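Local coordinates for protein nucleoside permease NupG (Escherichia coli K-12, PDB 7DLA) that carries purine and pyrimidine nucleosides across the inner membrane together with protons, driven by the proton motive force, at residues I288-I292 with S391-A395. The protein carries 1 engineered substitution. Numbering follows the deposited sequence.
Sequences IVAWI and SVVLA
Two antiparallel transmembrane segments in the C-terminal half of this major facilitator transporter, 281-300 and 380-403, pack where I288 and I292 meet S391 and A395, their local axes 8.7 Å apart at 159°. Small residues of helix 380-402 receive isoleucine branches one helical turn apart. I288 lays its CG2 methyl over the backbone of A395, 3.4 Å from A395 CA, with A395 CB beside it. Standing anti to the backbone N, CG2 is the branch that reaches A395; I288 also touches F216 and L220 of helix 208-222. I292 sends its other branch: with CG1 anti to the carbonyl carbon (chi1 -58°), this arm passes S391. There CG1 lies 3.5 Å from S391 CB. The extended arm then carries CD1 to V392 CG2 at 3.8 Å and towards A395 CB. An alanine here would probably leave V392 CG2 and A395 CB without the methyl that bridges them and open a gap beside S391 CB. S391 OG rests 3.6 Å from W291 CB and is hydrogen-bonded to E223 OE2; the contact between the segments is largely apolar. Such antiparallel packing between neighbouring transmembrane helices belongs to the helix bundle of the major facilitator fold.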
ATOM      1  N   ILE A 288      15.735   3.080   5.960  1.00 59.80           N
ATOM      2  CA  ILE A 288      16.466   3.187   4.703  1.00 59.34           C
ATOM      3  C   ILE A 288      17.502   2.073   4.563  1.00 57.81           C
ATOM      4  O   ILE A 288      17.724   1.543   3.473  1.00 56.83           O
ATOM      5  CB  ILE A 288      17.103   4.576   4.603  1.00 60.80           C
ATOM      6  CG1 ILE A 288      16.110   5.555   4.007  1.00 61.09           C
ATOM      7  CG2 ILE A 288      18.338   4.525   3.764  1.00 66.06           C
ATOM      8  CD1 ILE A 288      16.539   6.956   4.200  1.00 62.34           C
ATOM      9  N   VAL A 289      18.166   1.712   5.653  1.00 58.13           N
ATOM     10  CA  VAL A 289      19.130   0.619   5.580  1.00 57.56           C
ATOM     11  C   VAL A 289      18.409  -0.708   5.368  1.00 57.06           C
ATOM     12  O   VAL A 289      18.866  -1.574   4.598  1.00 56.61           O
ATOM     13  CB  VAL A 289      20.011   0.618   6.847  1.00 56.78           C
ATOM     14  CG1 VAL A 289      20.769  -0.702   7.018  1.00 55.68           C
ATOM     15  CG2 VAL A 289      20.969   1.775   6.776  1.00 58.03           C
ATOM     16  N   ALA A 290      17.257  -0.882   6.024  1.00 57.21           N
ATOM     17  CA  ALA A 290      16.514  -2.127   5.879  1.00 57.05           C
ATOM     18  C   ALA A 290      16.097  -2.370   4.428  1.00 56.51           C
ATOM     19  O   ALA A 290      16.076  -3.517   3.976  1.00 54.99           O
ATOM     20  CB  ALA A 290      15.301  -2.114   6.812  1.00 57.71           C
ATOM     21  N   TRP A 291      15.756  -1.309   3.685  1.00 56.66           N
ATOM     22  CA  TRP A 291      15.410  -1.509   2.276  1.00 56.96           C
ATOM     23  C   TRP A 291      16.575  -2.097   1.487  1.00 55.81           C
ATOM     24  O   TRP A 291      16.378  -2.953   0.605  1.00 55.93           O
ATOM     25  CB  TRP A 291      14.939  -0.209   1.626  1.00 58.19           C
ATOM     26  CG  TRP A 291      13.511   0.109   1.905  1.00 60.47           C
ATOM     27  CD1 TRP A 291      13.017   1.122   2.676  1.00 61.20           C
ATOM     28  CD2 TRP A 291      12.370  -0.643   1.450  1.00 61.60           C
ATOM     29  NE1 TRP A 291      11.632   1.067   2.698  1.00 62.18           N
ATOM     30  CE2 TRP A 291      11.218  -0.008   1.958  1.00 62.64           C
ATOM     31  CE3 TRP A 291      12.215  -1.787   0.652  1.00 61.06           C
ATOM     32  CZ2 TRP A 291       9.928  -0.481   1.698  1.00 67.10           C
ATOM     33  CZ3 TRP A 291      10.924  -2.259   0.392  1.00 65.70           C
ATOM     34  CH2 TRP A 291       9.801  -1.607   0.914  1.00 65.90           C
ATOM     35  N   ILE A 292      17.793  -1.630   1.766  1.00 56.07           N
ATOM     36  CA  ILE A 292      18.978  -2.222   1.149  1.00 55.34           C
ATOM     37  C   ILE A 292      18.970  -3.717   1.387  1.00 55.14           C
ATOM     38  O   ILE A 292      19.008  -4.519   0.440  1.00 53.89           O
ATOM     39  CB  ILE A 292      20.266  -1.606   1.722  1.00 54.98           C
ATOM     40  CG1 ILE A 292      20.293  -0.095   1.527  1.00 55.00           C
ATOM     41  CG2 ILE A 292      21.496  -2.283   1.092  1.00 53.79           C
ATOM     42  CD1 ILE A 292      21.491   0.551   2.169  1.00 54.72           C
ATOM     43  N   SER A 391      18.638   1.997  -3.222  1.00 55.81           N
ATOM     44  CA  SER A 391      18.516   2.095  -1.770  1.00 55.86           C
ATOM     45  C   SER A 391      19.781   2.685  -1.151  1.00 54.86           C
ATOM     46  O   SER A 391      19.701   3.498  -0.223  1.00 55.01           O
ATOM     47  CB  SER A 391      18.209   0.722  -1.161  1.00 55.85           C
ATOM     48  OG  SER A 391      16.861   0.356  -1.369  1.00 56.26           O
ATOM     49  N   VAL A 392      20.951   2.284  -1.657  1.00 54.38           N
ATOM     50  CA  VAL A 392      22.226   2.764  -1.123  1.00 53.89           C
ATOM     51  C   VAL A 392      22.399   4.251  -1.390  1.00 54.22           C
ATOM     52  O   VAL A 392      22.835   5.014  -0.519  1.00 53.94           O
ATOM     53  CB  VAL A 392      23.395   1.966  -1.723  1.00 53.24           C
ATOM     54  CG1 VAL A 392      24.643   2.818  -1.728  1.00 53.29           C
ATOM     55  CG2 VAL A 392      23.651   0.733  -0.924  1.00 53.32           C
ATOM     56  N   VAL A 393      22.118   4.674  -2.614  1.00 54.14           N
ATOM     57  CA  VAL A 393      22.203   6.099  -2.912  1.00 54.60           C
ATOM     58  C   VAL A 393      21.328   6.875  -1.940  1.00 55.49           C
ATOM     59  O   VAL A 393      21.762   7.865  -1.333  1.00 56.71           O
ATOM     60  CB  VAL A 393      21.808   6.377  -4.371  1.00 54.44           C
ATOM     61  CG1 VAL A 393      21.715   7.880  -4.629  1.00 54.50           C
ATOM     62  CG2 VAL A 393      22.777   5.682  -5.346  1.00 53.99           C
ATOM     63  N   LEU A 394      20.084   6.414  -1.763  1.00 56.38           N
ATOM     64  CA  LEU A 394      19.183   7.034  -0.789  1.00 58.63           C
ATOM     65  C   LEU A 394      19.784   7.061   0.620  1.00 58.12           C
ATOM     66  O   LEU A 394      19.644   8.055   1.342  1.00 59.23           O
ATOM     67  CB  LEU A 394      17.832   6.317  -0.783  1.00 57.23           C
ATOM     68  CG  LEU A 394      16.945   6.541  -2.009  1.00 58.16           C
ATOM     69  CD1 LEU A 394      15.600   5.904  -1.748  1.00 59.81           C
ATOM     70  CD2 LEU A 394      16.795   8.026  -2.403  1.00 58.45           C
ATOM     71  N   ALA A 395      20.446   5.980   1.028  1.00 57.32           N
ATOM     72  CA  ALA A 395      21.099   5.957   2.328  1.00 57.64           C
ATOM     73  C   ALA A 395      22.142   7.042   2.417  1.00 59.56           C
ATOM     74  O   ALA A 395      22.225   7.767   3.420  1.00 62.84           O
ATOM     75  CB  ALA A 395      21.754   4.606   2.573  1.00 57.18           C
TER